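Local atomic coordinates of ketosynthase (Streptomyces sp. MSC090213JE08, PDB entry 6KXD), a protein that probably works as the chain length factor-like partner in the ketosynthase heterodimer of a highly reducing type II polyketide synthase, related to 3-oxoacyl-carrier-protein synthases. Residues G176-G181 and V291-P296; R258-I261 and A267-T270; A280-G285 and V368-L373; E305-L310 and L356-D361. All coordinates share one frame; numbering follows the deposited sequence.

Interaction 1: G176-G181 and V291-P296; sequences GGRVSG and VPCAAP. With EDO (1,2-ethanediol), chain D.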
loop_
_atom_site.group_PDB
_atom_site.type_symbol
_atom_site.label_atom_id
_atom_site.label_comp_id
_atom_site.label_asym_id
_atom_site.label_seq_id
_atom_site.Cartn_x
_atom_site.Cartn_y
_atom_site.Cartn_z
ATOM N N GLY B 176 -4.998 -4.476 2.819
ATOM C CA GLY B 176 -6.298 -4.996 2.447
ATOM C C GLY B 176 -6.599 -6.317 3.095
ATOM O O GLY B 176 -7.700 -6.852 2.946
ATOM N N GLY B 177 -5.623 -6.914 3.782
ATOM C CA GLY B 177 -5.885 -8.149 4.459
ATOM C C GLY B 177 -6.289 -9.259 3.501
ATOM O O GLY B 177 -5.609 -9.540 2.509
ATOM N N ARG B 178 -7.413 -9.943 3.769
ATOM C CA ARG B 178 -7.742 -11.085 2.950
ATOM C C ARG B 178 -7.946 -10.749 1.463
ATOM O O ARG B 178 -7.796 -11.638 0.626
ATOM C CB ARG B 178 -9.020 -11.736 3.452
ATOM C CG ARG B 178 -8.917 -12.190 4.881
ATOM C CD ARG B 178 -9.797 -13.406 5.083
ATOM N NE ARG B 178 -9.910 -13.617 6.503
ATOM C CZ ARG B 178 -10.702 -12.901 7.304
ATOM N NH1 ARG B 178 -11.585 -12.043 6.796
ATOM N NH2 ARG B 178 -10.624 -13.074 8.615
ATOM N N VAL B 179 -8.294 -9.504 1.130
ATOM C CA VAL B 179 -8.544 -9.166 -0.264
ATOM C C VAL B 179 -7.238 -8.700 -0.914
ATOM O O VAL B 179 -7.255 -8.399 -2.112
ATOM C CB VAL B 179 -9.625 -8.119 -0.463
ATOM C CG1 VAL B 179 -10.938 -8.648 0.067
ATOM C CG2 VAL B 179 -9.237 -6.771 0.131
ATOM N N SER B 180 -6.159 -8.570 -0.124
ATOM C CA SER B 180 -4.981 -7.832 -0.590
ATOM C C SER B 180 -4.355 -8.532 -1.815
ATOM O O SER B 180 -3.760 -7.857 -2.663
ATOM C CB SER B 180 -3.924 -7.634 0.506
ATOM O OG SER B 180 -3.408 -8.909 0.856
ATOM N N GLY B 181 -4.379 -9.857 -1.859
ATOM C CA GLY B 181 -3.837 -10.586 -3.050
ATOM C C GLY B 181 -4.580 -10.221 -4.319
ATOM O O GLY B 181 -3.992 -10.108 -5.391
ATOM N N VAL B 291 -13.634 -20.710 -4.965
ATOM C CA VAL B 291 -12.838 -20.795 -3.769
ATOM C C VAL B 291 -13.055 -19.529 -2.964
ATOM O O VAL B 291 -12.488 -18.491 -3.250
ATOM C CB VAL B 291 -11.351 -21.026 -4.067
ATOM C CG1 VAL B 291 -10.612 -21.202 -2.774
ATOM C CG2 VAL B 291 -11.136 -22.240 -4.971
ATOM N N PRO B 292 -13.943 -19.615 -1.948
ATOM C CA PRO B 292 -14.173 -18.533 -1.001
ATOM C C PRO B 292 -13.008 -18.484 -0.019
ATOM O O PRO B 292 -12.312 -19.468 0.103
ATOM C CB PRO B 292 -15.484 -18.921 -0.284
ATOM C CG PRO B 292 -15.693 -20.375 -0.579
ATOM C CD PRO B 292 -14.788 -20.784 -1.722
ATOM N N CYS B 293 -12.863 -17.384 0.723
ATOM C CA CYS B 293 -11.742 -17.285 1.641
ATOM C C CYS B 293 -12.024 -18.048 2.941
ATOM O O CYS B 293 -11.127 -18.310 3.711
ATOM C CB CYS B 293 -11.375 -15.840 1.947
ATOM S SG CYS B 293 -12.668 -14.924 2.826
ATOM N N ALA B 294 -13.292 -18.304 3.211
ATOM C CA ALA B 294 -13.700 -19.108 4.390
ATOM C C ALA B 294 -13.292 -18.401 5.705
ATOM O O ALA B 294 -12.956 -19.065 6.674
ATOM C CB ALA B 294 -13.086 -20.472 4.280
ATOM N N ALA B 295 -13.280 -17.058 5.705
ATOM C CA ALA B 295 -12.993 -16.258 6.899
ATOM C C ALA B 295 -13.892 -16.773 8.015
ATOM O O ALA B 295 -15.063 -17.003 7.757
ATOM C CB ALA B 295 -13.272 -14.811 6.658
ATOM N N PRO B 296 -13.390 -16.951 9.259
ATOM C CA PRO B 296 -14.187 -17.522 10.356
ATOM C C PRO B 296 -15.023 -16.426 11.037
ATOM O O PRO B 296 -14.897 -16.186 12.231
ATOM C CB PRO B 296 -13.076 -18.128 11.232
ATOM C CG PRO B 296 -11.981 -17.101 11.121
ATOM C CD PRO B 296 -12.005 -16.659 9.667
HETATM C C1 EDO D . -15.413 -9.901 8.548
HETATM O O1 EDO D . -14.380 -10.860 8.201
HETATM C C2 EDO D . -15.831 -9.770 10.018
HETATM O O2 EDO D . -17.255 -9.776 9.965
#
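Arg178 reaches from the short 3-10 turn before helix 180-193 to the loop of Cys293, Ala295 and Pro296, and its side chain makes the whole contact. CB leaves the backbone toward that loop, and CG stands anti to the carbonyl carbon (chi1 -59°). After a bend at chi2 (-149°) the chain meets its first neighbour at CD, which lies 4.0 Å from Cys293 SG. That sulfur also accepts a weak bond within the loop, from Ala295 N (3.6 Å). Arg178 NE follows at 3.6 Å from Ala295 CB. The guanidinium then lies flat over this methyl group, with Ala295 CB about 3.2 Å above its plane and centred on it; Arg178 CZ is 3.3 Å from Ala295 CB. Arg178 NH2 passes 4.0 Å from Pro296 CD, approached obliquely. Arg178 NH1 gives a weak bond to O1 of a 1,2-ethanediol (3.3 Å), which sits at the edge of the group, near its plane, and is probably a crystallisation additive. Stronger polar partners come from outside the two segments: NH2 forms a salt bridge with Asp327 OD2, and NH1 donates to Val360 O. With a leucine in place of Arg178, the Asp327 carboxylate would probably lose its positive mate and the Ala295 methyl its flat cover. No cysteine occurs in 176-181, probably the turn that in catalytic ketosynthases of this fold carries the nucleophile, consistent with a non-catalytic partner. Chemically, the buried cation is probably balanced by the Asp327 carboxylate, with Val360 O accepting a further hydrogen bond, while its carbon neighbours contribute van der Waals packing.

Interaction 2: R258-I261 and A267-T270; sequences RVDI and AAVT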
loop_
_atom_site.group_PDB
_atom_site.type_symbol
_atom_site.label_atom_id
_atom_site.label_comp_id
_atom_site.label_asym_id
_atom_site.label_seq_id
_atom_site.Cartn_x
_atom_site.Cartn_y
_atom_site.Cartn_z
ATOM N N ARG B 258 -15.600 -4.455 -4.179
ATOM C CA ARG B 258 -16.621 -3.641 -3.617
ATOM C C ARG B 258 -16.282 -3.387 -2.152
ATOM O O ARG B 258 -15.458 -4.093 -1.576
ATOM C CB ARG B 258 -17.957 -4.372 -3.714
ATOM C CG ARG B 258 -18.567 -4.334 -5.103
ATOM C CD ARG B 258 -19.940 -4.950 -5.018
ATOM N NE ARG B 258 -20.891 -4.237 -4.200
ATOM C CZ ARG B 258 -21.747 -3.334 -4.667
ATOM N NH1 ARG B 258 -21.546 -2.796 -5.855
ATOM N NH2 ARG B 258 -22.795 -2.977 -3.942
ATOM N N VAL B 259 -16.921 -2.372 -1.580
ATOM C CA VAL B 259 -16.869 -2.200 -0.186
ATOM C C VAL B 259 -18.267 -2.452 0.356
ATOM O O VAL B 259 -19.232 -1.935 -0.202
ATOM C CB VAL B 259 -16.317 -0.824 0.222
ATOM C CG1 VAL B 259 -16.377 -0.630 1.745
ATOM C CG2 VAL B 259 -14.911 -0.594 -0.309
ATOM N N ASP B 260 -18.325 -3.250 1.415
ATOM C CA ASP B 260 -19.558 -3.669 2.047
ATOM C C ASP B 260 -20.003 -2.581 3.034
ATOM O O ASP B 260 -19.967 -2.798 4.229
ATOM C CB ASP B 260 -19.372 -4.998 2.767
ATOM C CG ASP B 260 -20.610 -5.492 3.507
ATOM O OD1 ASP B 260 -21.735 -4.997 3.201
ATOM O OD2 ASP B 260 -20.448 -6.347 4.388
ATOM N N ILE B 261 -20.475 -1.457 2.510
ATOM C CA ILE B 261 -20.776 -0.286 3.317
ATOM C C ILE B 261 -22.072 -0.494 4.114
ATOM O O ILE B 261 -22.306 0.195 5.105
ATOM C CB ILE B 261 -20.852 0.971 2.442
ATOM C CG1 ILE B 261 -22.026 0.939 1.460
ATOM C CG2 ILE B 261 -19.532 1.189 1.729
ATOM C CD1 ILE B 261 -22.185 2.227 0.717
ATOM N N ALA B 267 -24.664 -9.841 0.185
ATOM C CA ALA B 267 -25.120 -9.003 -0.897
ATOM C C ALA B 267 -23.922 -8.394 -1.621
ATOM O O ALA B 267 -23.919 -8.302 -2.813
ATOM C CB ALA B 267 -26.031 -7.922 -0.389
ATOM N N ALA B 268 -22.886 -8.022 -0.878
ATOM C CA ALA B 268 -21.709 -7.427 -1.509
ATOM C C ALA B 268 -20.936 -8.481 -2.303
ATOM O O ALA B 268 -20.394 -8.173 -3.364
ATOM C CB ALA B 268 -20.829 -6.807 -0.470
ATOM N N VAL B 269 -20.800 -9.672 -1.723
ATOM C CA VAL B 269 -20.120 -10.767 -2.403
ATOM C C VAL B 269 -20.887 -11.101 -3.685
ATOM O O VAL B 269 -20.308 -11.258 -4.723
ATOM C CB VAL B 269 -20.016 -12.018 -1.533
ATOM C CG1 VAL B 269 -19.543 -13.204 -2.345
ATOM C CG2 VAL B 269 -19.121 -11.799 -0.311
ATOM N N THR B 270 -22.194 -11.266 -3.551
ATOM C CA THR B 270 -23.065 -11.549 -4.713
ATOM C C THR B 270 -22.883 -10.504 -5.806
ATOM O O THR B 270 -22.642 -10.876 -6.950
ATOM C CB THR B 270 -24.533 -11.684 -4.299
ATOM O OG1 THR B 270 -24.578 -12.756 -3.358
ATOM C CG2 THR B 270 -25.438 -11.917 -5.492
#
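Ala268 is the residue of helix 265-280 that faces the end of strand 250-259, meeting Asp260 through its methyl group and Arg258 through its backbone oxygen. The backbones are close here, with Asp260 CA and Ala268 CA 5.6 Å apart, and the Ala268 methyl sits in the narrow separation. Ala268 CB touches Asp260 CB at 4.0 Å; Asp260 OD1 is only slightly farther from the same methyl, at 4.2 Å. Asp260 holds CG opposite its own backbone N (chi1 178°), a setting that carries the carboxylate past the methyl toward the start of the helix, where OD1 accepts from Asp264 N. Arg258 behaves differently. Its CG is anti to the carbonyl carbon (chi1 -77°), and with the next torsion extended Arg258 CD comes to 3.7 Å from Ala268 O. The bend at chi3 (64°) then sets the course of Arg258 NE, 4.1 Å from Ala268 O; both are packing distances, and the guanidinium meets that oxygen obliquely. The aliphatic part of the arginine thus lies against the helix, where it also touches Ala271 and Cys272. On the partner side, Arg258 packs on Pro159 of the neighbouring subunit. The strand ends in an inverse gamma turn centred on Asp260, closed by a weak bond from Ile261 N to Val259 O (3.0 Å). The chain therefore leaves the sheet and turns back within a few residues into a helix packed on it, the first strand-to-helix connection of the second half of a thiolase-fold subunit, here beside the subunit interface.

Interaction 3: A280-G285 and V368-L373; sequences AGVDAG and VAVLRL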
loop_
_atom_site.group_PDB
_atom_site.type_symbol
_atom_site.label_atom_id
_atom_site.label_comp_id
_atom_site.label_asym_id
_atom_site.label_seq_id
_atom_site.Cartn_x
_atom_site.Cartn_y
_atom_site.Cartn_z
ATOM N N ALA B 280 -15.911 -10.767 -17.096
ATOM C CA ALA B 280 -15.176 -11.851 -17.677
ATOM C C ALA B 280 -15.887 -12.402 -18.926
ATOM O O ALA B 280 -15.292 -13.186 -19.677
ATOM C CB ALA B 280 -15.012 -12.924 -16.639
ATOM N N GLY B 281 -17.164 -12.062 -19.093
ATOM C CA GLY B 281 -18.015 -12.563 -20.185
ATOM C C GLY B 281 -18.386 -14.019 -19.985
ATOM O O GLY B 281 -18.518 -14.782 -20.945
ATOM N N VAL B 282 -18.561 -14.432 -18.733
ATOM C CA VAL B 282 -18.939 -15.784 -18.496
ATOM C C VAL B 282 -20.169 -15.809 -17.608
ATOM O O VAL B 282 -20.474 -14.883 -16.888
ATOM C CB VAL B 282 -17.805 -16.655 -17.931
ATOM C CG1 VAL B 282 -16.578 -16.581 -18.824
ATOM C CG2 VAL B 282 -17.467 -16.305 -16.499
ATOM N N ASP B 283 -20.885 -16.917 -17.754
ATOM C CA ASP B 283 -22.067 -17.215 -16.995
ATOM C C ASP B 283 -21.640 -17.921 -15.712
ATOM O O ASP B 283 -20.653 -18.664 -15.708
ATOM C CB ASP B 283 -23.007 -18.086 -17.832
ATOM C CG ASP B 283 -24.400 -18.125 -17.248
ATOM O OD1 ASP B 283 -25.157 -17.164 -17.516
ATOM O OD2 ASP B 283 -24.687 -19.078 -16.467
ATOM N N ALA B 284 -22.439 -17.775 -14.657
ATOM C CA ALA B 284 -22.116 -18.354 -13.371
ATOM C C ALA B 284 -22.087 -19.873 -13.455
ATOM O O ALA B 284 -21.334 -20.515 -12.748
ATOM C CB ALA B 284 -23.086 -17.873 -12.339
ATOM N N GLY B 285 -22.965 -20.455 -14.292
ATOM C CA GLY B 285 -22.986 -21.878 -14.547
ATOM C C GLY B 285 -21.684 -22.400 -15.131
ATOM O O GLY B 285 -21.425 -23.550 -15.058
ATOM N N VAL B 368 -13.383 -10.284 -5.926
ATOM C CA VAL B 368 -13.609 -11.462 -6.634
ATOM C C VAL B 368 -12.720 -11.451 -7.866
ATOM O O VAL B 368 -12.617 -10.426 -8.504
ATOM C CB VAL B 368 -15.087 -11.602 -7.033
ATOM C CG1 VAL B 368 -15.283 -12.791 -7.956
ATOM C CG2 VAL B 368 -15.990 -11.711 -5.822
ATOM N N ALA B 369 -12.092 -12.597 -8.148
ATOM C CA ALA B 369 -11.392 -12.758 -9.400
ATOM C C ALA B 369 -11.977 -13.942 -10.159
ATOM O O ALA B 369 -12.212 -15.020 -9.591
ATOM C CB ALA B 369 -9.903 -12.922 -9.216
ATOM N N VAL B 370 -12.062 -13.760 -11.482
ATOM C CA VAL B 370 -12.487 -14.832 -12.404
ATOM C C VAL B 370 -11.301 -15.196 -13.298
ATOM O O VAL B 370 -10.666 -14.316 -13.892
ATOM C CB VAL B 370 -13.712 -14.391 -13.214
ATOM C CG1 VAL B 370 -14.148 -15.442 -14.218
ATOM C CG2 VAL B 370 -14.859 -14.046 -12.296
ATOM N N LEU B 371 -10.933 -16.472 -13.271
ATOM C CA LEU B 371 -9.771 -16.971 -14.038
ATOM C C LEU B 371 -10.274 -17.966 -15.076
ATOM O O LEU B 371 -11.241 -18.668 -14.833
ATOM C CB LEU B 371 -8.824 -17.718 -13.123
ATOM C CG LEU B 371 -8.385 -16.957 -11.865
ATOM C CD1 LEU B 371 -7.524 -17.853 -10.996
ATOM C CD2 LEU B 371 -7.630 -15.707 -12.223
ATOM N N ARG B 372 -9.548 -18.075 -16.182
ATOM C CA ARG B 372 -9.751 -19.183 -17.079
ATOM C C ARG B 372 -8.514 -20.067 -17.005
ATOM O O ARG B 372 -7.397 -19.536 -17.251
ATOM C CB ARG B 372 -10.009 -18.636 -18.471
ATOM C CG ARG B 372 -9.769 -19.688 -19.547
ATOM C CD ARG B 372 -10.890 -19.927 -20.514
ATOM N NE ARG B 372 -11.915 -18.900 -20.653
ATOM C CZ ARG B 372 -13.224 -19.170 -20.679
ATOM N NH1 ARG B 372 -13.661 -20.395 -20.402
ATOM N NH2 ARG B 372 -14.077 -18.199 -20.962
ATOM N N LEU B 373 -8.720 -21.349 -16.667
ATOM C CA LEU B 373 -7.616 -22.295 -16.502
ATOM C C LEU B 373 -7.173 -22.675 -17.915
ATOM O O LEU B 373 -8.008 -22.830 -18.815
ATOM C CB LEU B 373 -8.017 -23.466 -15.602
ATOM C CG LEU B 373 -8.584 -23.033 -14.248
ATOM C CD1 LEU B 373 -9.124 -24.199 -13.462
ATOM C CD2 LEU B 373 -7.517 -22.287 -13.454
#
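Asp283 OD2 accepts from Gly285 N at 3.1 Å (N-H...O angle 155°) in an Asx turn, one residue after Val282, which packs on Val370 and Arg372. The donor comes to the anti side of that oxygen, 32° out of the carboxylate plane. Ahead of it, helix 265-280 ends in a Schellman motif with Gly281 at positive phi, and after this reversal Val282 faces strand 365-373 beside Ala280. Val370 CG1 receives both: Ala280 CB at 3.6 Å and Val282 CG2 at 4.1 Å, the two valines meeting tip to tip. The other branch, Val282 CG1, lies 3.7 Å from Arg372 NH2. The arginine starts with CG anti to the backbone N (chi1 161°) and is bent at chi2 and chi3, so that its oblique approach leaves a methyl against a guanidinium nitrogen, while NH1 donates to Gly352 O. Apolar contact and a backbone-held arginine therefore close the end of the helix onto the strand. Val370 also packs on Ala276, whereas Leu371, pointing to the other face, meets helix 332-344: a sheet layered between helices, as in the thiolase fold.

Interaction 4: E305-L310 and L356-D361; sequences EALAAL and LVCAVD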
loop_
_atom_site.group_PDB
_atom_site.type_symbol
_atom_site.label_atom_id
_atom_site.label_comp_id
_atom_site.label_asym_id
_atom_site.label_seq_id
_atom_site.Cartn_x
_atom_site.Cartn_y
_atom_site.Cartn_z
ATOM N N GLU B 305 -22.389 -18.665 1.862
ATOM C CA GLU B 305 -23.830 -18.798 1.466
ATOM C C GLU B 305 -24.071 -18.147 0.098
ATOM O O GLU B 305 -24.796 -18.671 -0.738
ATOM C CB GLU B 305 -24.767 -18.206 2.527
ATOM C CG GLU B 305 -24.857 -19.045 3.790
ATOM C CD GLU B 305 -25.103 -20.530 3.530
ATOM O OE1 GLU B 305 -24.118 -21.320 3.542
ATOM O OE2 GLU B 305 -26.275 -20.893 3.286
ATOM N N ALA B 306 -23.480 -16.978 -0.124
ATOM C CA ALA B 306 -23.645 -16.222 -1.369
ATOM C C ALA B 306 -23.117 -17.042 -2.554
ATOM O O ALA B 306 -23.755 -17.104 -3.583
ATOM C CB ALA B 306 -22.976 -14.881 -1.280
ATOM N N LEU B 307 -21.920 -17.624 -2.434
ATOM C CA LEU B 307 -21.340 -18.378 -3.519
ATOM C C LEU B 307 -22.062 -19.711 -3.726
ATOM O O LEU B 307 -22.180 -20.164 -4.841
ATOM C CB LEU B 307 -19.854 -18.638 -3.230
ATOM C CG LEU B 307 -18.991 -17.422 -3.486
ATOM C CD1 LEU B 307 -17.586 -17.674 -2.976
ATOM C CD2 LEU B 307 -18.981 -17.072 -4.971
ATOM N N ALA B 308 -22.546 -20.295 -2.638
ATOM C CA ALA B 308 -23.189 -21.583 -2.683
ATOM C C ALA B 308 -24.463 -21.433 -3.503
ATOM O O ALA B 308 -24.947 -22.392 -4.041
ATOM C CB ALA B 308 -23.482 -22.091 -1.291
ATOM N N ALA B 309 -24.993 -20.218 -3.571
ATOM C CA ALA B 309 -26.201 -19.947 -4.398
ATOM C C ALA B 309 -25.857 -19.533 -5.839
ATOM O O ALA B 309 -26.634 -19.706 -6.762
ATOM C CB ALA B 309 -26.995 -18.872 -3.735
ATOM N N LEU B 310 -24.716 -18.890 -6.003
ATOM C CA LEU B 310 -24.343 -18.232 -7.200
ATOM C C LEU B 310 -23.695 -19.196 -8.194
ATOM O O LEU B 310 -23.910 -19.022 -9.383
ATOM C CB LEU B 310 -23.372 -17.105 -6.893
ATOM C CG LEU B 310 -22.986 -16.285 -8.113
ATOM C CD1 LEU B 310 -24.062 -15.277 -8.409
ATOM C CD2 LEU B 310 -21.653 -15.620 -7.959
ATOM N N LEU B 356 -13.380 -19.024 -9.966
ATOM C CA LEU B 356 -13.756 -17.814 -9.263
ATOM C C LEU B 356 -13.146 -17.898 -7.866
ATOM O O LEU B 356 -13.319 -18.920 -7.174
ATOM C CB LEU B 356 -15.276 -17.735 -9.144
ATOM C CG LEU B 356 -15.849 -16.439 -8.588
ATOM C CD1 LEU B 356 -17.221 -16.179 -9.175
ATOM C CD2 LEU B 356 -15.982 -16.527 -7.081
ATOM N N VAL B 357 -12.467 -16.832 -7.455
ATOM C CA VAL B 357 -11.940 -16.740 -6.088
ATOM C C VAL B 357 -12.552 -15.486 -5.464
ATOM O O VAL B 357 -12.735 -14.514 -6.118
ATOM C CB VAL B 357 -10.404 -16.725 -6.038
ATOM C CG1 VAL B 357 -9.840 -17.942 -6.726
ATOM C CG2 VAL B 357 -9.799 -15.464 -6.591
ATOM N N CYS B 358 -12.949 -15.579 -4.206
ATOM C CA CYS B 358 -13.655 -14.525 -3.582
ATOM C C CYS B 358 -13.025 -14.354 -2.195
ATOM O O CYS B 358 -12.679 -15.357 -1.534
ATOM C CB CYS B 358 -15.139 -14.899 -3.432
ATOM S SG CYS B 358 -16.021 -13.561 -2.601
ATOM N N ALA B 359 -12.897 -13.114 -1.741
ATOM C CA ALA B 359 -12.475 -12.876 -0.369
ATOM C C ALA B 359 -13.219 -11.680 0.197
ATOM O O ALA B 359 -13.640 -10.811 -0.537
ATOM C CB ALA B 359 -11.001 -12.643 -0.282
ATOM N N VAL B 360 -13.348 -11.719 1.531
ATOM C CA VAL B 360 -13.926 -10.658 2.349
ATOM C C VAL B 360 -12.973 -10.377 3.500
ATOM O O VAL B 360 -12.332 -11.233 4.007
ATOM C CB VAL B 360 -15.323 -11.045 2.868
ATOM C CG1 VAL B 360 -16.222 -11.287 1.683
ATOM C CG2 VAL B 360 -15.300 -12.275 3.776
ATOM N N ASP B 361 -12.904 -9.109 3.853
ATOM C CA ASP B 361 -11.992 -8.682 4.830
ATOM C C ASP B 361 -12.793 -7.960 5.905
ATOM O O ASP B 361 -13.855 -7.356 5.635
ATOM C CB ASP B 361 -10.914 -7.841 4.173
ATOM C CG ASP B 361 -9.836 -7.442 5.160
ATOM O OD1 ASP B 361 -9.113 -8.355 5.602
ATOM O OD2 ASP B 361 -9.765 -6.234 5.496
#
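Leu307 meets Leu356 and Cys358 with branched aliphatic groups and a methylene, and no flat group has a face or an edge in the contact; neither segment holds an aromatic ring. The carboxylate of Asp361 is engaged away from the helix, OD1 accepting from Arg178 N and OD2 from Asp363 N. What remains is helix-on-sheet packing of the thiolase fold, helix 298-310 resting on strand 354-360. The backbones keep a helix-to-sheet spacing, with Leu307 CA and Cys358 CA 8.6 Å apart, and the leucine fills the gap. Its chi1 (-77°) sends CG toward the strand, and chi2 (171°) directs the two methyls to different strand residues. Leu307 CD2 touches Leu356 CD2 at 3.7 Å, the two side chains crossing obliquely. CD1 reaches Cys358, two residues on and on the same face of the strand. One turn later along the helix, Leu310 comes near without close contact, its side chain stopping 4.6 Å short of the strand segment. Pro292 also packs on Leu307, and Val368 of the adjoining strand on Leu356, so the contact is part of a largely apolar layer between helix and sheet. In Cys358 the sulfur lies opposite the backbone N (chi1 179°) and packs toward Val269 of helix 265-280, leaving the methylene to the leucine: Leu307 CD1 lies 3.7 Å from Cys358 CB.

Overall arrangement
Strand 354-360 joins most of the set. Interaction 4 touches interaction 1 at two probable hydrogen bonds, Val291 N to Leu356 O (2.9 Å) and Arg178 N to Asp361 OD1 (3.0 Å). Strand 354-360 pairs with strand 365-373 of interaction 3 through Val357 N and Ala369 O (2.8 Å). Val269 of interaction 2 packs on Cys358 of interaction 4 (Val269 CG1 to Cys358 SG 3.5 Å), and helices 265-280 and 298-310 touch through Thr270 and Ala306; the two centres are about 10 Å apart. Interactions 1 and 3 do not touch, their centres being about 18 Å apart. Interaction 1 lies deepest, about 8 Å from the centre of the chain, at what probably corresponds to the nucleophile turn of catalytic relatives, with the 1,2-ethanediol beside it.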